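Local coordinates for protein salicylaldehyde dehydrogenase NahF (Pseudomonas putida, PDB 4JZ6) that probably oxidises salicylaldehyde to salicylate with NAD+ as the electron acceptor, a step in the bacterial breakdown of naphthalene, at residues G157-V163 against N184-G190; I275-D281 against F429-R435; N354-K358 against G370-Q374. All coordinates share one frame; numbering follows the deposited sequence.

Contact 1: G157-V163 against N184-G190; sequences GPILSIV and NTVVFKG
V163 CG2 lies 3.5 Å from CE1 of the F188 ring, just past the end of strand 159-162, on the closely packed face that it shares with the parallel strand 186-189. With its CG anti to the backbone N (chi1 169°), F188 also brings a ring edge beside S161 O. On the same face S161 OG touches V186 CG2 at 3.6 Å, small enough to fit under helix 170-181 while hydrogen-bonding N242 ND2 and A175 O. The other face is looser: L160 CD1 and V187 CG1 stand 4.2 Å apart, I162 is partly exposed, and beyond its CB the K189 chain bends away to give NZ to G190 O. Just before the strands begin, N184 OD1 takes G157 N (2.8 Å) in its carbonyl plane and V156 N as well, while ND2 donates to P179 O and F483 O. Replacing N184 by alanine would probably leave G157 N and V156 N without this acceptor and P179 O and F483 O without this donor. Glycine suits position 157, whose backbone angles would jam a CB against the preceding carbonyl. Five backbone bonds, from I159 N to T185 O (2.7 Å) onward to V163 N with K189 O, thus satisfy the beta-alpha-beta unit's polar backbone where apolar side chains cover both faces.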
loop_
_atom_site.group_PDB
_atom_site.type_symbol
_atom_site.label_atom_id
_atom_site.label_comp_id
_atom_site.label_asym_id
_atom_site.label_seq_id
_atom_site.Cartn_x
_atom_site.Cartn_y
_atom_site.Cartn_z
ATOM N N GLY A 157 -12.945 -1.441 8.672
ATOM C CA GLY A 157 -13.402 -2.659 9.311
ATOM C C GLY A 157 -12.371 -3.095 10.330
ATOM O O GLY A 157 -11.529 -2.294 10.733
ATOM N N PRO A 158 -12.436 -4.361 10.768
ATOM C CA PRO A 158 -11.447 -4.864 11.727
ATOM C C PRO A 158 -10.019 -4.801 11.185
ATOM O O PRO A 158 -9.745 -5.317 10.098
ATOM C CB PRO A 158 -11.880 -6.316 11.942
ATOM C CG PRO A 158 -13.351 -6.294 11.698
ATOM C CD PRO A 158 -13.543 -5.311 10.570
ATOM N N ILE A 159 -9.128 -4.160 11.940
ATOM C CA ILE A 159 -7.719 -4.081 11.574
ATOM C C ILE A 159 -6.892 -5.031 12.441
ATOM O O ILE A 159 -7.074 -5.089 13.661
ATOM C CB ILE A 159 -7.177 -2.638 11.711
ATOM C CG1 ILE A 159 -7.299 -1.876 10.390
ATOM C CG2 ILE A 159 -5.702 -2.645 12.052
ATOM C CD1 ILE A 159 -8.665 -1.866 9.780
ATOM N N LEU A 160 -5.999 -5.791 11.814
ATOM C CA LEU A 160 -5.047 -6.602 12.566
ATOM C C LEU A 160 -3.774 -5.807 12.856
ATOM O O LEU A 160 -3.026 -5.473 11.933
ATOM C CB LEU A 160 -4.692 -7.870 11.794
ATOM C CG LEU A 160 -3.589 -8.714 12.425
ATOM C CD1 LEU A 160 -4.014 -9.161 13.815
ATOM C CD2 LEU A 160 -3.266 -9.909 11.544
ATOM N N SER A 161 -3.537 -5.509 14.135
ATOM C CA SER A 161 -2.360 -4.743 14.549
ATOM C C SER A 161 -1.371 -5.615 15.311
ATOM O O SER A 161 -1.644 -6.037 16.438
ATOM C CB SER A 161 -2.763 -3.563 15.435
ATOM O OG SER A 161 -3.601 -2.658 14.743
ATOM N N ILE A 162 -0.218 -5.878 14.700
ATOM C CA ILE A 162 0.814 -6.672 15.353
ATOM C C ILE A 162 1.946 -5.773 15.852
ATOM O O ILE A 162 2.536 -5.014 15.082
ATOM C CB ILE A 162 1.332 -7.771 14.425
ATOM C CG1 ILE A 162 0.188 -8.738 14.098
ATOM C CG2 ILE A 162 2.489 -8.517 15.069
ATOM C CD1 ILE A 162 0.530 -9.780 13.038
ATOM N N VAL A 163 2.229 -5.858 17.150
ATOM C CA VAL A 163 3.098 -4.894 17.821
ATOM C C VAL A 163 4.230 -5.574 18.578
ATOM O O VAL A 163 3.983 -6.510 19.338
ATOM C CB VAL A 163 2.289 -4.051 18.818
ATOM C CG1 VAL A 163 3.180 -3.035 19.515
ATOM C CG2 VAL A 163 1.149 -3.360 18.103
ATOM N N ASN A 184 -12.412 2.285 12.900
ATOM C CA ASN A 184 -12.180 0.847 12.819
ATOM C C ASN A 184 -12.099 0.207 14.193
ATOM O O ASN A 184 -11.922 0.899 15.200
ATOM C CB ASN A 184 -10.911 0.558 12.030
ATOM C CG ASN A 184 -10.914 1.235 10.683
ATOM O OD1 ASN A 184 -11.579 0.780 9.758
ATOM N ND2 ASN A 184 -10.184 2.336 10.568
ATOM N N THR A 185 -12.250 -1.113 14.226
ATOM C CA THR A 185 -12.015 -1.889 15.435
ATOM C C THR A 185 -10.757 -2.705 15.187
ATOM O O THR A 185 -10.371 -2.911 14.033
ATOM C CB THR A 185 -13.196 -2.812 15.767
ATOM O OG1 THR A 185 -13.238 -3.896 14.834
ATOM C CG2 THR A 185 -14.500 -2.040 15.702
ATOM N N VAL A 186 -10.100 -3.156 16.249
ATOM C CA VAL A 186 -8.805 -3.797 16.066
ATOM C C VAL A 186 -8.559 -5.050 16.911
ATOM O O VAL A 186 -8.914 -5.113 18.086
ATOM C CB VAL A 186 -7.645 -2.768 16.221
ATOM C CG1 VAL A 186 -8.115 -1.568 17.014
ATOM C CG2 VAL A 186 -6.409 -3.396 16.862
ATOM N N VAL A 187 -7.977 -6.059 16.270
ATOM C CA VAL A 187 -7.396 -7.188 16.973
ATOM C C VAL A 187 -5.917 -6.875 17.200
ATOM O O VAL A 187 -5.121 -6.837 16.256
ATOM C CB VAL A 187 -7.555 -8.494 16.176
ATOM C CG1 VAL A 187 -6.880 -9.645 16.903
ATOM C CG2 VAL A 187 -9.026 -8.797 15.950
ATOM N N PHE A 188 -5.576 -6.624 18.462
ATOM C CA PHE A 188 -4.239 -6.220 18.877
ATOM C C PHE A 188 -3.443 -7.445 19.313
ATOM O O PHE A 188 -3.744 -8.059 20.334
ATOM C CB PHE A 188 -4.373 -5.207 20.025
ATOM C CG PHE A 188 -3.078 -4.880 20.744
ATOM C CD1 PHE A 188 -1.849 -4.943 20.100
ATOM C CD2 PHE A 188 -3.108 -4.493 22.083
ATOM C CE1 PHE A 188 -0.682 -4.639 20.782
ATOM C CE2 PHE A 188 -1.947 -4.181 22.763
ATOM C CZ PHE A 188 -0.732 -4.254 22.116
ATOM N N LYS A 189 -2.425 -7.797 18.533
ATOM C CA LYS A 189 -1.532 -8.891 18.886
ATOM C C LYS A 189 -0.271 -8.337 19.528
ATOM O O LYS A 189 0.526 -7.666 18.868
ATOM C CB LYS A 189 -1.161 -9.706 17.651
ATOM C CG LYS A 189 -0.113 -10.776 17.912
ATOM C CD LYS A 189 -0.662 -11.906 18.766
ATOM C CE LYS A 189 0.405 -12.972 19.037
ATOM N NZ LYS A 189 1.664 -12.419 19.640
ATOM N N GLY A 190 -0.100 -8.623 20.817
ATOM C CA GLY A 190 1.009 -8.093 21.587
ATOM C C GLY A 190 2.267 -8.934 21.498
ATOM O O GLY A 190 2.313 -9.926 20.763
#

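Contact 2: I275-D281 against F429-R435; sequences IVLDDAD and FGRDINR. With SO4 (sulfate ion), chain E.
I275 O accepts a hydrogen bond from F429 N at 2.6 Å, and two residues on L277 N returns the bond to F429 O (3.0 Å), so V276 pairs with F429 as parallel strands. L277 then points at the second segment, laying CD1 3.8 Å from R435 NE, an apolar cover for the arginine chain. A type I turn from L277 to A280 follows. Its D278 sends OD1 to R435 NH2 (3.0 Å), a salt bridge made in the guanidinium plane but above the carboxylate plane, the two planes standing 70° apart. D279 points toward the second segment, CG anti to the backbone N (chi1 -157°), and OD2 accepts from D432 N at a doubtfully short modelled distance; one water links this oxygen with D432 O and R435 NE. D279 O also receives R431 N. A280, small enough to sit against the strand, rests CB 3.9 Å from F429 CB. D281 stacks its carboxylate on the R431 guanidinium, a long charge contact with no N-H aimed at it; R431 instead spends its edge on a sulfate, probably from the crystallisation liquor, NH2 to O2 at 2.8 Å. D281 and D432 are N-caps, accepting from A284 N and R435 N respectively. Neighbouring parallel strands 273-276 and 425-429, each running through a loop into a helix, are typical of an open alpha/beta sheet, here that of the probable catalytic domain.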
loop_
_atom_site.group_PDB
_atom_site.type_symbol
_atom_site.label_atom_id
_atom_site.label_comp_id
_atom_site.label_asym_id
_atom_site.label_seq_id
_atom_site.Cartn_x
_atom_site.Cartn_y
_atom_site.Cartn_z
ATOM N N ILE A 275 25.264 10.693 9.043
ATOM C CA ILE A 275 26.275 11.189 8.115
ATOM C C ILE A 275 26.996 12.408 8.691
ATOM O O ILE A 275 26.392 13.465 8.911
ATOM C CB ILE A 275 25.668 11.558 6.755
ATOM C CG1 ILE A 275 24.921 10.360 6.160
ATOM C CG2 ILE A 275 26.755 12.045 5.815
ATOM C CD1 ILE A 275 24.228 10.647 4.852
ATOM N N VAL A 276 28.293 12.246 8.937
ATOM C CA VAL A 276 29.116 13.315 9.480
ATOM C C VAL A 276 30.063 13.809 8.398
ATOM O O VAL A 276 31.081 13.179 8.133
ATOM C CB VAL A 276 29.923 12.820 10.692
ATOM C CG1 VAL A 276 30.634 13.966 11.368
ATOM C CG2 VAL A 276 29.008 12.116 11.674
ATOM N N LEU A 277 29.716 14.927 7.765
ATOM C CA LEU A 277 30.506 15.470 6.658
ATOM C C LEU A 277 31.766 16.122 7.198
ATOM O O LEU A 277 31.921 16.249 8.410
ATOM C CB LEU A 277 29.688 16.473 5.835
ATOM C CG LEU A 277 28.324 15.986 5.328
ATOM C CD1 LEU A 277 27.487 17.136 4.828
ATOM C CD2 LEU A 277 28.479 14.943 4.242
ATOM N N ASP A 278 32.670 16.539 6.312
ATOM C CA ASP A 278 33.940 17.123 6.758
ATOM C C ASP A 278 33.701 18.483 7.415
ATOM O O ASP A 278 34.587 19.076 8.031
ATOM C CB ASP A 278 34.975 17.191 5.616
ATOM C CG ASP A 278 34.582 18.153 4.495
ATOM O OD1 ASP A 278 34.333 19.349 4.761
ATOM O OD2 ASP A 278 34.550 17.713 3.325
ATOM N N ASP A 279 32.459 18.926 7.294
ATOM C CA ASP A 279 32.012 20.257 7.640
ATOM C C ASP A 279 31.390 20.309 9.031
ATOM O O ASP A 279 31.102 21.382 9.551
ATOM C CB ASP A 279 30.932 20.630 6.633
ATOM C CG ASP A 279 30.755 22.098 6.499
ATOM O OD1 ASP A 279 31.643 22.845 6.946
ATOM O OD2 ASP A 279 29.736 22.511 5.933
ATOM N N ALA A 280 31.176 19.141 9.623
ATOM C CA ALA A 280 30.290 19.001 10.772
ATOM C C ALA A 280 30.753 19.695 12.055
ATOM O O ALA A 280 31.945 19.820 12.320
ATOM C CB ALA A 280 30.015 17.527 11.038
ATOM N N ASP A 281 29.778 20.164 12.828
ATOM C CA ASP A 281 29.986 20.555 14.209
ATOM C C ASP A 281 30.210 19.243 14.958
ATOM O O ASP A 281 29.253 18.551 15.297
ATOM C CB ASP A 281 28.733 21.272 14.719
ATOM C CG ASP A 281 28.851 21.748 16.167
ATOM O OD1 ASP A 281 29.710 21.242 16.927
ATOM O OD2 ASP A 281 28.051 22.630 16.553
ATOM N N PHE A 429 25.021 15.637 9.452
ATOM C CA PHE A 429 25.681 16.755 10.123
ATOM C C PHE A 429 26.682 17.502 9.245
ATOM O O PHE A 429 27.652 16.928 8.754
ATOM C CB PHE A 429 26.359 16.298 11.413
ATOM C CG PHE A 429 25.461 16.338 12.612
ATOM C CD1 PHE A 429 25.540 17.385 13.516
ATOM C CD2 PHE A 429 24.533 15.333 12.837
ATOM C CE1 PHE A 429 24.717 17.424 14.622
ATOM C CE2 PHE A 429 23.703 15.371 13.936
ATOM C CZ PHE A 429 23.795 16.418 14.831
ATOM N N GLY A 430 26.439 18.794 9.068
ATOM C CA GLY A 430 27.340 19.648 8.320
ATOM C C GLY A 430 27.043 21.101 8.618
ATOM O O GLY A 430 25.881 21.492 8.712
ATOM N N ARG A 431 28.086 21.907 8.780
ATOM C CA ARG A 431 27.899 23.332 9.032
ATOM C C ARG A 431 27.311 24.090 7.832
ATOM O O ARG A 431 26.571 25.055 8.019
ATOM C CB ARG A 431 29.197 23.976 9.518
ATOM C CG ARG A 431 29.510 23.676 10.971
ATOM C CD ARG A 431 30.714 24.456 11.465
ATOM N NE ARG A 431 30.723 24.533 12.924
ATOM C CZ ARG A 431 31.469 23.769 13.714
ATOM N NH1 ARG A 431 32.290 22.862 13.189
ATOM N NH2 ARG A 431 31.398 23.917 15.032
ATOM N N ASP A 432 27.653 23.661 6.613
ATOM C CA ASP A 432 27.003 24.154 5.393
ATOM C C ASP A 432 25.711 23.377 5.221
ATOM O O ASP A 432 25.723 22.205 4.838
ATOM C CB ASP A 432 27.921 23.962 4.177
ATOM C CG ASP A 432 27.295 24.412 2.852
ATOM O OD1 ASP A 432 26.072 24.669 2.765
ATOM O OD2 ASP A 432 28.062 24.486 1.867
ATOM N N ILE A 433 24.595 24.036 5.512
ATOM C CA ILE A 433 23.301 23.388 5.433
ATOM C C ILE A 433 22.858 23.156 3.977
ATOM O O ILE A 433 22.192 22.157 3.673
ATOM C CB ILE A 433 22.239 24.142 6.273
ATOM C CG1 ILE A 433 22.349 23.735 7.748
ATOM C CG2 ILE A 433 20.830 23.833 5.785
ATOM C CD1 ILE A 433 22.982 24.758 8.637
ATOM N N ASN A 434 23.247 24.058 3.079
ATOM C CA ASN A 434 22.964 23.863 1.661
ATOM C C ASN A 434 23.493 22.517 1.219
ATOM O O ASN A 434 22.778 21.741 0.585
ATOM C CB ASN A 434 23.581 24.967 0.802
ATOM C CG ASN A 434 22.706 26.195 0.718
ATOM O OD1 ASN A 434 21.551 26.175 1.138
ATOM N ND2 ASN A 434 23.249 27.273 0.165
ATOM N N ARG A 435 24.739 22.231 1.578
ATOM C CA ARG A 435 25.311 20.929 1.277
ATOM C C ARG A 435 24.577 19.798 1.994
ATOM O O ARG A 435 24.140 18.836 1.357
ATOM C CB ARG A 435 26.790 20.872 1.626
ATOM C CG ARG A 435 27.335 19.471 1.498
ATOM C CD ARG A 435 28.824 19.473 1.295
ATOM N NE ARG A 435 29.549 19.435 2.558
ATOM C CZ ARG A 435 30.867 19.293 2.642
ATOM N NH1 ARG A 435 31.589 19.181 1.538
ATOM N NH2 ARG A 435 31.463 19.259 3.823
HETATM S S SO4 E . 33.838 21.370 16.441
HETATM O O1 SO4 E . 35.274 21.143 16.284
HETATM O O2 SO4 E . 33.573 22.805 16.353
HETATM O O3 SO4 E . 33.140 20.676 15.365
HETATM O O4 SO4 E . 33.374 20.868 17.736
HETATM O O HOH W 1 27.752 20.401 4.911
#

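Contact 3: N354-K358 against G370-Q374; sequences NGLFK and GGMAQ
M372 lays its CG over the centre of the F357 ring, 3.6 Å from the centroid and 11° off the ring normal, a CH-pi contact. Its sulfur stands farther out, SD 4.8 Å from the same centroid above the face, which makes a Met-aromatic pair. The extended methionine chain (chi2 -180°) carries CE on to the helix backbone, 3.5 Å from both K358 N and N354 O; a long, unbranched side chain suits this path over ring and helix backbone. N354 does the polar work. Its amide grips A373 at both ends: OD1 accepts A373 N at 2.9 Å, in the carbonyl plane and on a lone pair, while ND2 donates to A373 O at 3.0 Å from above that carbonyl's plane. Asparagine fits because one short side chain offers acceptor and donor side by side, matching the two polar groups of a single residue. F357 supplies the buried floor, also touching T381 and L383, and its CE2 reaches 3.4 Å from G371 O, which is hydrogen-bonded with T381 OG1. The arrangement is that of a helix, 349-362, holding against itself the loop that joins the antiparallel strands 366-369 and 381-384, at the margin of an alpha/beta sheet.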
loop_
_atom_site.group_PDB
_atom_site.type_symbol
_atom_site.label_atom_id
_atom_site.label_comp_id
_atom_site.label_asym_id
_atom_site.label_seq_id
_atom_site.Cartn_x
_atom_site.Cartn_y
_atom_site.Cartn_z
ATOM N N ASN A 354 27.266 -11.349 18.262
ATOM C CA ASN A 354 28.601 -11.939 18.212
ATOM C C ASN A 354 28.952 -12.558 16.861
ATOM O O ASN A 354 30.089 -12.457 16.408
ATOM C CB ASN A 354 28.787 -12.960 19.334
ATOM C CG ASN A 354 28.807 -12.315 20.704
ATOM O OD1 ASN A 354 29.088 -11.121 20.836
ATOM N ND2 ASN A 354 28.500 -13.098 21.731
ATOM N N GLY A 355 27.978 -13.203 16.226
ATOM C CA GLY A 355 28.166 -13.705 14.875
ATOM C C GLY A 355 28.566 -12.566 13.955
ATOM O O GLY A 355 29.525 -12.676 13.192
ATOM N N LEU A 356 27.834 -11.459 14.051
ATOM C CA LEU A 356 28.142 -10.249 13.296
ATOM C C LEU A 356 29.494 -9.658 13.711
ATOM O O LEU A 356 30.269 -9.196 12.870
ATOM C CB LEU A 356 27.034 -9.207 13.494
ATOM C CG LEU A 356 25.758 -9.265 12.643
ATOM C CD1 LEU A 356 26.069 -8.936 11.200
ATOM C CD2 LEU A 356 25.059 -10.608 12.726
ATOM N N PHE A 357 29.761 -9.687 15.015
ATOM C CA PHE A 357 30.976 -9.134 15.608
ATOM C C PHE A 357 32.223 -9.892 15.130
ATOM O O PHE A 357 33.190 -9.280 14.672
ATOM C CB PHE A 357 30.843 -9.204 17.134
ATOM C CG PHE A 357 31.808 -8.333 17.899
ATOM C CD1 PHE A 357 33.173 -8.388 17.670
ATOM C CD2 PHE A 357 31.338 -7.478 18.884
ATOM C CE1 PHE A 357 34.051 -7.595 18.393
ATOM C CE2 PHE A 357 32.209 -6.683 19.614
ATOM C CZ PHE A 357 33.566 -6.741 19.366
ATOM N N LYS A 358 32.204 -11.216 15.249
ATOM C CA LYS A 358 33.340 -12.031 14.830
ATOM C C LYS A 358 33.650 -11.826 13.353
ATOM O O LYS A 358 34.810 -11.661 12.973
ATOM C CB LYS A 358 33.091 -13.518 15.102
ATOM C CG LYS A 358 34.259 -14.408 14.684
ATOM C CD LYS A 358 33.918 -15.899 14.704
ATOM C CE LYS A 358 35.141 -16.742 14.332
ATOM N NZ LYS A 358 34.852 -18.206 14.277
ATOM N N GLY A 370 34.475 -1.098 23.857
ATOM C CA GLY A 370 33.519 -2.148 24.139
ATOM C C GLY A 370 34.111 -3.537 24.041
ATOM O O GLY A 370 35.307 -3.746 24.263
ATOM N N GLY A 371 33.262 -4.499 23.708
ATOM C CA GLY A 371 33.658 -5.893 23.657
ATOM C C GLY A 371 32.476 -6.721 23.205
ATOM O O GLY A 371 31.425 -6.169 22.869
ATOM N N MET A 372 32.629 -8.040 23.182
ATOM C CA MET A 372 31.543 -8.901 22.722
ATOM C C MET A 372 30.458 -9.028 23.771
ATOM O O MET A 372 30.547 -8.439 24.846
ATOM C CB MET A 372 32.054 -10.281 22.309
ATOM C CG MET A 372 32.419 -10.389 20.839
ATOM S SD MET A 372 33.009 -12.027 20.382
ATOM C CE MET A 372 32.787 -11.976 18.604
ATOM N N ALA A 373 29.430 -9.802 23.451
ATOM C CA ALA A 373 28.277 -9.925 24.324
ATOM C C ALA A 373 28.175 -11.312 24.942
ATOM O O ALA A 373 28.934 -12.222 24.609
ATOM C CB ALA A 373 27.002 -9.590 23.561
ATOM N N GLN A 374 27.230 -11.457 25.859
ATOM C CA GLN A 374 26.916 -12.745 26.447
ATOM C C GLN A 374 25.473 -12.698 26.912
ATOM O O GLN A 374 25.142 -11.959 27.835
ATOM C CB GLN A 374 27.839 -13.044 27.624
ATOM C CG GLN A 374 27.690 -14.454 28.150
ATOM C CD GLN A 374 28.069 -15.497 27.120
ATOM O OE1 GLN A 374 29.120 -15.402 26.481
ATOM N NE2 GLN A 374 27.210 -16.499 26.946
#

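Overall arrangement
Contact 1 comes first along the chain and lies in the six-stranded sheet that, as in other aldehyde dehydrogenases, belongs to the NAD-binding domain. Contact 2 opens later, and contact 3 is nested inside the long loop it closes. These two share the seven-stranded sheet of what is, by family, the catalytic domain: contact 2 joins the inner strands 273-276 and 425-429, whereas contact 3 sits by the outermost strand 366-369, their centres 31 Å apart. Contact 1 lies on the opposite side of the chain's centre from the other two, its own centre 42 Å from that of contact 2 and 37 Å from that of contact 3. None touches another, and contact 2 alone meets the second subunit.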